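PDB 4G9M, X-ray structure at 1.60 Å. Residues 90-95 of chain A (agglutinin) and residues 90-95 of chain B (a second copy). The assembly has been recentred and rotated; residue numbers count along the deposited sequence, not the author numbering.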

# COMPACT_ATOMS: atom_id res chain seq x y z
N LEU A 90 -9.37 -6.34 1.71
CA LEU A 90 -7.94 -6.43 1.44
C LEU A 90 -7.26 -5.09 1.71
O LEU A 90 -7.93 -4.05 1.78
N ASP A 91 -5.94 -5.14 1.86
CA ASP A 91 -5.10 -3.94 1.84
C ASP A 91 -4.14 -4.11 0.66
O ASP A 91 -3.57 -5.19 0.48
N ILE A 92 -3.96 -3.05 -0.13
CA ILE A 92 -2.97 -3.05 -1.20
C ILE A 92 -1.73 -2.31 -0.69
O ILE A 92 -1.78 -1.10 -0.45
N VAL A 93 -0.63 -3.04 -0.55
CA VAL A 93 0.57 -2.52 0.10
C VAL A 93 1.72 -2.43 -0.90
O VAL A 93 2.03 -3.41 -1.58
N ALA A 94 2.35 -1.26 -1.01
CA ALA A 94 3.39 -1.05 -2.01
C ALA A 94 4.57 -1.98 -1.74
O ALA A 94 5.03 -2.09 -0.60
N ALA A 95 5.03 -2.66 -2.79
CA ALA A 95 6.22 -3.51 -2.67
C ALA A 95 7.34 -3.03 -3.58
O ALA A 95 7.15 -2.13 -4.42
N LEU B 90 8.14 1.44 7.73
CA LEU B 90 6.78 1.81 7.33
C LEU B 90 6.23 0.85 6.28
O LEU B 90 6.98 0.09 5.67
N ASP B 91 4.91 0.88 6.11
CA ASP B 91 4.21 0.20 5.03
C ASP B 91 3.42 1.29 4.32
O ASP B 91 2.75 2.08 4.97
N ILE B 92 3.50 1.34 2.99
CA ILE B 92 2.75 2.35 2.25
C ILE B 92 1.49 1.67 1.69
O ILE B 92 1.59 0.77 0.85
N VAL B 93 0.33 2.09 2.17
CA VAL B 93 -0.94 1.39 1.90
C VAL B 93 -1.85 2.25 1.04
O VAL B 93 -2.16 3.38 1.40
N ALA B 94 -2.28 1.73 -0.11
CA ALA B 94 -3.19 2.47 -0.99
C ALA B 94 -4.48 2.93 -0.29
O ALA B 94 -5.18 2.13 0.33
N ALA B 95 -4.78 4.22 -0.39
CA ALA B 95 -5.97 4.78 0.25
C ALA B 95 -6.90 5.30 -0.84
O ALA B 95 -6.50 5.40 -1.99

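The two copies meet about Val93, whose backbones form a single beta bridge with the CA atoms of Val93(A) and Val93(B) 4.6 Å apart. Both valines leave the backbone sideways in the t rotamer, chi1 being 180° in chain A and -172° in chain B, and CG2 of Val93(A) lies 4.4 Å from CG2 of Val93(B). A beta-branched residue suits this place: it favours the extended backbone of a strand and carries apolar methyls close to the main chain, where they can meet without a long side chain between them.

Next to this pair, each alanine faces an isoleucine of the other copy. The CA-to-CB bonds of Ala94(A) and Ala94(B) point toward the opposing stretch, and each CB comes to 4.0 Å from CB of Ile92(B) or Ile92(A), respectively. The small methyl fits this close approach. Both isoleucines are m at chi1 and chi2; they start sideways, but their ends lead away, so the contact is made near the root of the side chain.

The same residues supply the polar frame. Ala94(B) N donates to Ile92(A) O, and Ala94(A) N to Ile92(B) O, each at 2.9 Å. Each of these oxygens also receives a CA-H...O contact at 3.5 Å, Ile92(A) O from Val93(B) CA and Ile92(B) O from Val93(A) CA.

Where the strands diverge, at 128° between their directions, water extends the pairing. One water accepts from Ile92(A) N (2.9 Å to its O) and donates to Ala94(B) O (2.8 Å); a second accepts from Ile92(B) N and donates to Ala94(A) O, its O 2.8 Å from each.

At the edge, Asp91 is m in both chains and touches valine: OD1 of Asp91(A) lies 4.2 Å from CG1 of Val93(B), and CB of Asp91(B) 4.3 Å from CG1 of Val93(A). OD2 of Asp91(A) is hydrogen-bonded elsewhere in the structure.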

# COMPACT_ATOMS: atom_id res chain seq x y z
CB LEU A 90 -7.70 -6.84 -0.02
CG LEU A 90 -8.48 -8.08 -0.49
CD1 LEU A 90 -8.49 -8.09 -2.01
CD2 LEU A 90 -7.85 -9.35 0.04
CB ASP A 91 -4.29 -3.80 3.14
CG ASP A 91 -5.12 -3.29 4.32
OD1 ASP A 91 -5.96 -2.38 4.16
OD2 ASP A 91 -4.88 -3.79 5.44
CB ILE A 92 -3.51 -2.35 -2.46
CG1 ILE A 92 -4.94 -2.86 -2.79
CG2 ILE A 92 -2.57 -2.52 -3.62
CD1 ILE A 92 -5.08 -4.37 -2.85
CB VAL A 93 0.99 -3.41 1.31
CG1 VAL A 93 2.23 -2.87 1.98
CG2 VAL A 93 -0.16 -3.54 2.32
CB ALA A 94 3.85 0.41 -2.00
CB ALA A 95 5.89 -4.98 -2.96
CB LEU B 90 6.76 3.24 6.74
CG LEU B 90 7.47 4.31 7.57
CD1 LEU B 90 7.73 5.57 6.74
CD2 LEU B 90 6.65 4.64 8.81
CB ASP B 91 3.20 -0.80 5.59
CG ASP B 91 3.82 -2.14 5.96
OD1 ASP B 91 4.85 -2.54 5.34
OD2 ASP B 91 3.22 -2.83 6.82
CB ILE B 92 3.60 2.94 1.09
CG1 ILE B 92 4.99 3.36 1.60
CG2 ILE B 92 2.90 4.15 0.49
CD1 ILE B 92 4.93 4.33 2.81
CB VAL B 93 -1.69 1.06 3.23
CG1 VAL B 93 -2.89 0.19 2.97
CG2 VAL B 93 -0.76 0.38 4.24
CB ALA B 94 -3.53 1.65 -2.23
CB ALA B 95 -5.59 5.91 1.23
O HOH W 1 -5.50 -0.69 0.50
O HOH W 2 5.09 -0.58 1.72